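Local structure of translation initiation factor eIF2B, subunit delta (Archaeoglobus fulgidus, 1T5O) at residues A[10-15]-A[33-38]; A[54-59]-A[124-129]; A[239-244]-A[315-320]. The protein probably catalyses the interconversion of methylthioribose-1-phosphate and methylthioribulose-1-phosphate, an isomerase step of methionine biosynthesis. One frame throughout, in Å; residues are numbered along the deposited sequence.

All three contacts are buried and held by packing, almost wholly of hydrocarbon: none has a hydrogen bond or salt bridge between its two sides. Contact 1 lays a helix on a strand of the N-terminal antiparallel sheet through three leucines and Ala38, and contact 2 pairs two helices through alanines, a leucine and a tyrosine. These two touch, their centres 13 Å apart, and helices 32-40 and 47-61 follow one another in the chain. Contact 3 lies on the opposite side of the chain's centre, next to the predicted active site, where Val241 of one small sheet meets Val317 of a loop and Leu320 of the mixed sheet. Its nearest atoms are about 14 Å from both others.

Contact 1 of 3, residues A[10-15]-A[33-38]; sequences DGLKLI and EELADA
Leu12 is the first residue of segment 10-15 to meet helix 32-40, through a single methyl. Its CD1 sits against both branches of Leu35, 3.7 Å from Leu35 CD1 and 3.7 Å from Leu35 CD2, so that one methyl rests on a fork and the two side chains cross at about a right angle. In Leu12 the chain extends with CG opposite the backbone N (chi1 -156°), and the same CD1 goes on to pack 3.8 Å from Tyr56 CB of the next helix. Two residues on, as the alternation of a strand demands, Leu14 again faces the helix. Its two branches divide the work, CD1 approaching Ala38 CB at 3.6 Å and CD2 coming to 4.2 Å from Leu35 CD1. Its chi1 of -32° lies off the staggered position, which suggests some strain. The axes of strand 12-15 and helix 33-38 approach to 10.9 Å and run within 19° of each other, a gap that leucine side chains from both sides are long enough to fill; Ala38, nearly one turn after Leu35, offers only a methyl to Leu14. Leu35 CD2 is also 3.5 Å from Gly57 CA, where the bare glycine backbone admits a close approach. The Leu14 side chain is about 9 Å from that of Arg45, a predicted substrate-binding residue. Strand 12-15 is the middle strand of an antiparallel sheet, bonded to strands 6-8 and 26-29; Ile6 touches both leucines, and Ile27 and Cys29 touch Leu14. Helix 32-40, of which residues 33-38 lie here, is packed on this sheet, with helix 47-61 beside Leu35 and helix 70-85 reaching Leu35 and Ala36 through Leu84 and Phe83.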
loop_
_atom_site.group_PDB
_atom_site.type_symbol
_atom_site.label_atom_id
_atom_site.label_comp_id
_atom_site.label_asym_id
_atom_site.label_seq_id
_atom_site.Cartn_x
_atom_site.Cartn_y
_atom_site.Cartn_z
ATOM N N ASP A 10 -0.364 -40.599 0.521
ATOM C CA ASP A 10 0.762 -41.352 1.063
ATOM C C ASP A 10 1.535 -40.394 1.953
ATOM O O ASP A 10 2.754 -40.274 1.857
ATOM C CB ASP A 10 1.668 -41.883 -0.051
ATOM C CG ASP A 10 0.941 -42.820 -0.999
ATOM O OD1 ASP A 10 -0.015 -43.502 -0.563
ATOM O OD2 ASP A 10 1.341 -42.883 -2.184
ATOM N N GLY A 11 0.802 -39.695 2.816
ATOM C CA GLY A 11 1.433 -38.749 3.708
ATOM C C GLY A 11 0.871 -37.360 3.510
ATOM O O GLY A 11 0.230 -37.081 2.492
ATOM N N LEU A 12 1.126 -36.493 4.487
ATOM C CA LEU A 12 0.641 -35.118 4.453
ATOM C C LEU A 12 1.372 -34.268 3.418
ATOM O O LEU A 12 2.583 -34.060 3.520
ATOM C CB LEU A 12 0.805 -34.481 5.832
ATOM C CG LEU A 12 -0.110 -33.308 6.196
ATOM C CD1 LEU A 12 0.173 -32.873 7.642
ATOM C CD2 LEU A 12 0.100 -32.151 5.220
ATOM N N LYS A 13 0.637 -33.769 2.434
ATOM C CA LYS A 13 1.234 -32.922 1.403
ATOM C C LYS A 13 0.623 -31.517 1.475
ATOM O O LYS A 13 -0.581 -31.380 1.723
ATOM C CB LYS A 13 0.977 -33.503 0.015
ATOM C CG LYS A 13 1.361 -34.971 -0.165
ATOM C CD LYS A 13 2.875 -35.185 -0.150
ATOM C CE LYS A 13 3.220 -36.649 -0.487
ATOM N NZ LYS A 13 2.685 -37.035 -1.840
ATOM N N LEU A 14 1.455 -30.489 1.270
ATOM C CA LEU A 14 1.013 -29.084 1.279
ATOM C C LEU A 14 1.667 -28.320 0.141
ATOM O O LEU A 14 2.817 -28.585 -0.220
ATOM C CB LEU A 14 1.466 -28.313 2.522
ATOM C CG LEU A 14 1.684 -28.789 3.948
ATOM C CD1 LEU A 14 2.555 -27.765 4.639
ATOM C CD2 LEU A 14 0.369 -28.940 4.672
ATOM N N ILE A 15 0.945 -27.347 -0.396
ATOM C CA ILE A 15 1.504 -26.485 -1.421
ATOM C C ILE A 15 2.355 -25.539 -0.572
ATOM O O ILE A 15 1.862 -24.967 0.404
ATOM C CB ILE A 15 0.408 -25.661 -2.135
ATOM C CG1 ILE A 15 -0.278 -26.505 -3.203
ATOM C CG2 ILE A 15 1.015 -24.403 -2.750
ATOM C CD1 ILE A 15 -1.499 -25.832 -3.815
ATOM N N GLU A 33 6.908 -31.773 13.865
ATOM C CA GLU A 33 7.708 -30.562 13.796
ATOM C C GLU A 33 7.684 -29.886 12.431
ATOM O O GLU A 33 7.615 -28.658 12.351
ATOM C CB GLU A 33 9.153 -30.865 14.215
ATOM C CG GLU A 33 9.273 -31.429 15.632
ATOM C CD GLU A 33 10.697 -31.838 15.994
ATOM O OE1 GLU A 33 11.297 -32.654 15.251
ATOM O OE2 GLU A 33 11.215 -31.346 17.026
ATOM N N GLU A 34 7.728 -30.677 11.363
ATOM C CA GLU A 34 7.714 -30.112 10.020
ATOM C C GLU A 34 6.430 -29.342 9.738
ATOM O O GLU A 34 6.457 -28.229 9.206
ATOM C CB GLU A 34 7.894 -31.215 8.984
ATOM C CG GLU A 34 9.195 -31.968 9.154
ATOM C CD GLU A 34 9.519 -32.827 7.956
ATOM O OE1 GLU A 34 8.624 -33.560 7.493
ATOM O OE2 GLU A 34 10.671 -32.770 7.482
ATOM N N LEU A 35 5.304 -29.941 10.095
ATOM C CA LEU A 35 4.020 -29.306 9.890
ATOM C C LEU A 35 4.005 -28.030 10.711
ATOM O O LEU A 35 3.634 -26.961 10.221
ATOM C CB LEU A 35 2.900 -30.241 10.351
ATOM C CG LEU A 35 1.454 -29.760 10.204
ATOM C CD1 LEU A 35 1.128 -29.433 8.740
ATOM C CD2 LEU A 35 0.524 -30.846 10.739
ATOM N N ALA A 36 4.419 -28.143 11.969
ATOM C CA ALA A 36 4.440 -26.983 12.845
ATOM C C ALA A 36 5.254 -25.841 12.240
ATOM O O ALA A 36 4.833 -24.684 12.287
ATOM C CB ALA A 36 4.992 -27.361 14.221
ATOM N N ASP A 37 6.407 -26.133 11.653
ATOM C CA ASP A 37 7.163 -25.023 11.105
ATOM C C ASP A 37 6.520 -24.520 9.833
ATOM O O ASP A 37 6.622 -23.334 9.514
ATOM C CB ASP A 37 8.623 -25.398 10.850
ATOM C CG ASP A 37 9.557 -24.196 10.994
ATOM O OD1 ASP A 37 9.456 -23.482 12.029
ATOM O OD2 ASP A 37 10.390 -23.960 10.087
ATOM N N ALA A 38 5.846 -25.413 9.112
ATOM C CA ALA A 38 5.179 -25.017 7.879
ATOM C C ALA A 38 4.107 -24.003 8.269
ATOM O O ALA A 38 3.907 -22.994 7.596
ATOM C CB ALA A 38 4.556 -26.219 7.211
#

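Contact 2 of 3, residues A[54-59]-A[124-129]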
loop_
_atom_site.group_PDB
_atom_site.type_symbol
_atom_site.label_atom_id
_atom_site.label_comp_id
_atom_site.label_asym_id
_atom_site.label_seq_id
_atom_site.Cartn_x
_atom_site.Cartn_y
_atom_site.Cartn_z
ATOM N N GLY A 54 -4.436 -29.130 11.362
ATOM C CA GLY A 54 -4.577 -29.669 12.701
ATOM C C GLY A 54 -5.005 -31.130 12.686
ATOM O O GLY A 54 -4.422 -31.952 13.391
ATOM N N ALA A 55 -6.019 -31.452 11.883
ATOM C CA ALA A 55 -6.529 -32.824 11.780
ATOM C C ALA A 55 -5.538 -33.783 11.131
ATOM O O ALA A 55 -5.338 -34.890 11.619
ATOM C CB ALA A 55 -7.850 -32.844 11.005
ATOM N N TYR A 56 -4.932 -33.378 10.020
ATOM C CA TYR A 56 -3.964 -34.256 9.368
ATOM C C TYR A 56 -2.772 -34.412 10.298
ATOM O O TYR A 56 -2.065 -35.420 10.244
ATOM C CB TYR A 56 -3.496 -33.680 8.032
ATOM C CG TYR A 56 -4.500 -33.836 6.910
ATOM C CD1 TYR A 56 -5.070 -35.079 6.620
ATOM C CD2 TYR A 56 -4.837 -32.757 6.102
ATOM C CE1 TYR A 56 -5.953 -35.237 5.540
ATOM C CE2 TYR A 56 -5.707 -32.897 5.024
ATOM C CZ TYR A 56 -6.261 -34.130 4.746
ATOM O OH TYR A 56 -7.117 -34.255 3.676
ATOM N N GLY A 57 -2.559 -33.403 11.148
ATOM C CA GLY A 57 -1.453 -33.450 12.088
ATOM C C GLY A 57 -1.566 -34.675 12.978
ATOM O O GLY A 57 -0.581 -35.376 13.199
ATOM N N ILE A 58 -2.778 -34.921 13.483
ATOM C CA ILE A 58 -3.068 -36.061 14.355
ATOM C C ILE A 58 -2.916 -37.374 13.580
ATOM O O ILE A 58 -2.403 -38.354 14.117
ATOM C CB ILE A 58 -4.517 -35.958 14.938
ATOM C CG1 ILE A 58 -4.663 -34.672 15.768
ATOM C CG2 ILE A 58 -4.871 -37.211 15.745
ATOM C CD1 ILE A 58 -3.603 -34.472 16.873
ATOM N N ALA A 59 -3.368 -37.400 12.323
ATOM C CA ALA A 59 -3.234 -38.606 11.506
ATOM C C ALA A 59 -1.741 -38.842 11.292
ATOM O O ALA A 59 -1.253 -39.978 11.295
ATOM C CB ALA A 59 -3.932 -38.427 10.171
ATOM N N LYS A 124 -12.416 -36.215 6.217
ATOM C CA LYS A 124 -13.808 -35.786 6.215
ATOM C C LYS A 124 -13.890 -34.269 6.433
ATOM O O LYS A 124 -14.663 -33.581 5.769
ATOM C CB LYS A 124 -14.580 -36.513 7.319
ATOM C CG LYS A 124 -16.016 -36.020 7.546
ATOM C CD LYS A 124 -16.543 -36.601 8.855
ATOM C CE LYS A 124 -17.982 -36.190 9.167
ATOM N NZ LYS A 124 -18.335 -36.671 10.548
ATOM N N LEU A 125 -13.089 -33.755 7.358
ATOM C CA LEU A 125 -13.086 -32.333 7.636
ATOM C C LEU A 125 -12.619 -31.535 6.422
ATOM O O LEU A 125 -13.165 -30.471 6.140
ATOM C CB LEU A 125 -12.193 -32.004 8.835
ATOM C CG LEU A 125 -12.632 -32.550 10.198
ATOM C CD1 LEU A 125 -11.605 -32.145 11.253
ATOM C CD2 LEU A 125 -14.015 -32.014 10.566
ATOM N N ALA A 126 -11.619 -32.047 5.703
ATOM C CA ALA A 126 -11.108 -31.345 4.522
ATOM C C ALA A 126 -12.161 -31.359 3.409
ATOM O O ALA A 126 -12.358 -30.365 2.723
ATOM C CB ALA A 126 -9.805 -31.988 4.028
ATOM N N GLU A 127 -12.836 -32.494 3.250
ATOM C CA GLU A 127 -13.877 -32.666 2.242
ATOM C C GLU A 127 -15.056 -31.730 2.523
ATOM O O GLU A 127 -15.676 -31.179 1.603
ATOM C CB GLU A 127 -14.375 -34.112 2.277
ATOM C CG GLU A 127 -15.538 -34.393 1.368
ATOM C CD GLU A 127 -15.157 -34.303 -0.095
ATOM O OE1 GLU A 127 -13.948 -34.171 -0.399
ATOM O OE2 GLU A 127 -16.068 -34.368 -0.940
ATOM N N GLU A 128 -15.399 -31.602 3.801
ATOM C CA GLU A 128 -16.489 -30.722 4.193
ATOM C C GLU A 128 -16.140 -29.264 3.908
ATOM O O GLU A 128 -17.013 -28.488 3.555
ATOM C CB GLU A 128 -16.804 -30.908 5.665
ATOM C CG GLU A 128 -17.332 -32.299 5.961
ATOM C CD GLU A 128 -17.675 -32.468 7.425
ATOM O OE1 GLU A 128 -16.981 -31.869 8.274
ATOM O OE2 GLU A 128 -18.635 -33.211 7.714
ATOM N N ASP A 129 -14.869 -28.883 4.060
ATOM C CA ASP A 129 -14.503 -27.503 3.749
ATOM C C ASP A 129 -14.697 -27.254 2.253
ATOM O O ASP A 129 -15.193 -26.200 1.825
ATOM C CB ASP A 129 -13.052 -27.197 4.104
ATOM C CG ASP A 129 -12.675 -25.765 3.735
ATOM O OD1 ASP A 129 -11.673 -25.562 2.994
ATOM O OD2 ASP A 129 -13.406 -24.839 4.184
#
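Ala55 and Leu125 make one half of this contact, in which helix 47-61 packs on helix 111-141, Ala55 CB lying 3.8 Å from Leu125 CD1. The other half belongs to Tyr56 and Ala126. The phenol reaches across with its far end, placing OH 3.5 Å from Ala126 CB, while CZ stands 4.2 Å from the same methyl. A chi1 of -77° swings the Tyr56 ring away from its own carbonyl carbon and sends its hydroxyl end toward Ala126. Two alanines, one on each helix, let the backbones come near, the CA atoms of Ala55 and Leu125 being 7.8 Å apart. The longer Leu125 and Tyr56 then bridge the gap from opposite helices. Further out, Ala122 touches both Ala55 and Tyr56, and Ala101 of helix 92-105 also packs on Ala55. Leu125 touches Glu51 and Arg100. Ala126 touches Arg4 and Val162; Arg4 forms a salt bridge with Glu127, and the backbone N of Val162 is bonded to Asp129 OD1. These polar links, one and three residues on, probably fix the position of those neighbours. Between the two segments themselves, burial of 113 Å² of mostly hydrocarbon surface does the holding: the tyrosine oxygen meets a methyl here, and fit of small against large side chains replaces any directional bond.

Contact 3 of 3, residues A[239-244]-A[315-320]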
loop_
_atom_site.group_PDB
_atom_site.type_symbol
_atom_site.label_atom_id
_atom_site.label_comp_id
_atom_site.label_asym_id
_atom_site.label_seq_id
_atom_site.Cartn_x
_atom_site.Cartn_y
_atom_site.Cartn_z
ATOM N N ASP A 239 -21.515 -6.217 15.052
ATOM C CA ASP A 239 -21.473 -4.904 14.417
ATOM C C ASP A 239 -20.322 -4.751 13.447
ATOM O O ASP A 239 -20.060 -3.642 12.970
ATOM C CB ASP A 239 -21.380 -3.808 15.478
ATOM C CG ASP A 239 -20.212 -4.017 16.459
ATOM O OD1 ASP A 239 -19.968 -3.109 17.269
ATOM O OD2 ASP A 239 -19.543 -5.077 16.444
ATOM N N ALA A 240 -19.611 -5.829 13.129
ATOM C CA ALA A 240 -18.482 -5.638 12.214
ATOM C C ALA A 240 -17.832 -6.865 11.637
ATOM O O ALA A 240 -17.925 -7.946 12.184
ATOM C CB ALA A 240 -17.386 -4.793 12.905
ATOM N N VAL A 241 -17.152 -6.658 10.514
ATOM C CA VAL A 241 -16.406 -7.723 9.870
ATOM C C VAL A 241 -14.919 -7.444 10.074
ATOM O O VAL A 241 -14.425 -6.405 9.644
ATOM C CB VAL A 241 -16.693 -7.782 8.348
ATOM C CG1 VAL A 241 -15.779 -8.791 7.697
ATOM C CG2 VAL A 241 -18.176 -8.205 8.107
ATOM N N PHE A 242 -14.207 -8.339 10.759
ATOM C CA PHE A 242 -12.764 -8.172 10.899
ATOM C C PHE A 242 -12.085 -8.943 9.749
ATOM O O PHE A 242 -12.372 -10.122 9.526
ATOM C CB PHE A 242 -12.247 -8.688 12.259
ATOM C CG PHE A 242 -12.606 -7.788 13.438
ATOM C CD1 PHE A 242 -13.869 -7.866 14.033
ATOM C CD2 PHE A 242 -11.701 -6.839 13.916
ATOM C CE1 PHE A 242 -14.227 -7.016 15.082
ATOM C CE2 PHE A 242 -12.052 -5.971 14.975
ATOM C CZ PHE A 242 -13.330 -6.069 15.556
ATOM N N ASN A 243 -11.210 -8.268 8.997
ATOM C CA ASN A 243 -10.508 -8.932 7.892
ATOM C C ASN A 243 -9.139 -8.272 7.765
ATOM O O ASN A 243 -8.872 -7.311 8.475
ATOM C CB ASN A 243 -11.328 -8.798 6.596
ATOM C CG ASN A 243 -10.849 -9.734 5.525
ATOM O OD1 ASN A 243 -10.678 -10.930 5.771
ATOM N ND2 ASN A 243 -10.611 -9.203 4.323
ATOM N N LYS A 244 -8.270 -8.790 6.890
ATOM C CA LYS A 244 -6.919 -8.233 6.697
ATOM C C LYS A 244 -6.930 -6.696 6.664
ATOM O O LYS A 244 -7.753 -6.110 5.947
ATOM C CB LYS A 244 -6.315 -8.763 5.380
ATOM C CG LYS A 244 -4.926 -8.197 5.072
ATOM C CD LYS A 244 -3.933 -8.539 6.186
ATOM C CE LYS A 244 -3.860 -10.055 6.407
ATOM N NZ LYS A 244 -2.907 -10.497 7.481
ATOM N N GLU A 315 -22.644 -1.728 8.254
ATOM C CA GLU A 315 -23.374 -0.735 7.475
ATOM C C GLU A 315 -22.725 -0.598 6.083
ATOM O O GLU A 315 -23.353 -0.126 5.136
ATOM C CB GLU A 315 -23.354 0.629 8.194
ATOM C CG GLU A 315 -24.636 1.435 8.002
ATOM C CD GLU A 315 -24.458 2.575 7.021
ATOM O OE1 GLU A 315 -23.523 3.386 7.246
ATOM O OE2 GLU A 315 -25.245 2.670 6.041
ATOM N N ASN A 316 -21.460 -0.991 5.964
ATOM C CA ASN A 316 -20.744 -0.922 4.684
ATOM C C ASN A 316 -20.732 -2.277 3.963
ATOM O O ASN A 316 -19.984 -2.465 3.003
ATOM C CB ASN A 316 -19.287 -0.492 4.901
ATOM C CG ASN A 316 -19.147 0.964 5.329
ATOM O OD1 ASN A 316 -20.128 1.620 5.668
ATOM N ND2 ASN A 316 -17.900 1.468 5.334
ATOM N N VAL A 317 -21.526 -3.230 4.445
ATOM C CA VAL A 317 -21.588 -4.556 3.819
ATOM C C VAL A 317 -22.977 -4.739 3.198
ATOM O O VAL A 317 -23.998 -4.691 3.902
ATOM C CB VAL A 317 -21.333 -5.656 4.862
ATOM C CG1 VAL A 317 -21.476 -7.045 4.214
ATOM C CG2 VAL A 317 -19.914 -5.465 5.467
ATOM N N THR A 318 -23.004 -4.922 1.884
ATOM C CA THR A 318 -24.254 -5.084 1.132
ATOM C C THR A 318 -24.925 -6.415 1.465
ATOM O O THR A 318 -26.154 -6.501 1.568
ATOM C CB THR A 318 -23.973 -5.022 -0.397
ATOM O OG1 THR A 318 -23.206 -3.839 -0.687
ATOM C CG2 THR A 318 -25.299 -4.993 -1.197
ATOM N N ALA A 319 -24.113 -7.459 1.621
ATOM C CA ALA A 319 -24.645 -8.759 1.979
ATOM C C ALA A 319 -23.506 -9.678 2.377
ATOM O O ALA A 319 -22.362 -9.482 1.956
ATOM C CB ALA A 319 -25.434 -9.373 0.769
ATOM N N LEU A 320 -23.836 -10.688 3.179
ATOM C CA LEU A 320 -22.886 -11.697 3.607
ATOM C C LEU A 320 -23.205 -12.946 2.755
ATOM O O LEU A 320 -24.358 -13.310 2.591
ATOM C CB LEU A 320 -23.085 -11.999 5.108
ATOM C CG LEU A 320 -22.939 -10.799 6.053
ATOM C CD1 LEU A 320 -23.386 -11.168 7.461
ATOM C CD2 LEU A 320 -21.484 -10.311 6.058
#
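No ring or amide enters the contact of Val241 with Val317 and Leu320; the flat groups of both segments are turned to other neighbours. The Phe242 ring, next along the strand, lies on the opposite side from Val241 and packs on Pro311 and Val279. The Asn243 amide gives its ND2 to Thr247 OG1, and the Asn316 amide, ND2 on Ser251 OG, sits against Tyr248, Val252 and Lys255 of helix 247-256. That distribution suits the types: the amides find hydroxyls to bond, while the contact itself is kept for branched aliphatics. Here Val241 CG2 meets Val317 CG2 at 4.2 Å, and the two side chains cross at about a right angle. Both valines adopt the same rotamer, with CG1 opposite the backbone N (chi1 173° in Val241, 177° in Val317), and in each CG2 is the branch that meets the other valine. Val241 CG2 also comes to 4.4 Å from Leu320 CD2, so one methyl serves two partners. Only 77 Å² is buried, and the spacing is that of easy van der Waals packing rather than a tight lock. Compact valines fit where a strand faces a loop, with CA atoms of Val241 and Val317 8.6 Å apart; the longer leucine spans more. The next two residues after Phe242, Asn243 and Lys244, are predicted to bind substrate, and the Val241 side chain lies about 7 Å from that of Asp234, the predicted proton donor. Strand 240-244 is the middle of an antiparallel sheet between 235-237 and 309-313. Strand 319-322 runs parallel to 261-264 in the seven-stranded mixed sheet, whose Val263 touches both Val241 and Leu320 and so joins the two sheets, while Thr312 of strand 309-313 touches Val317.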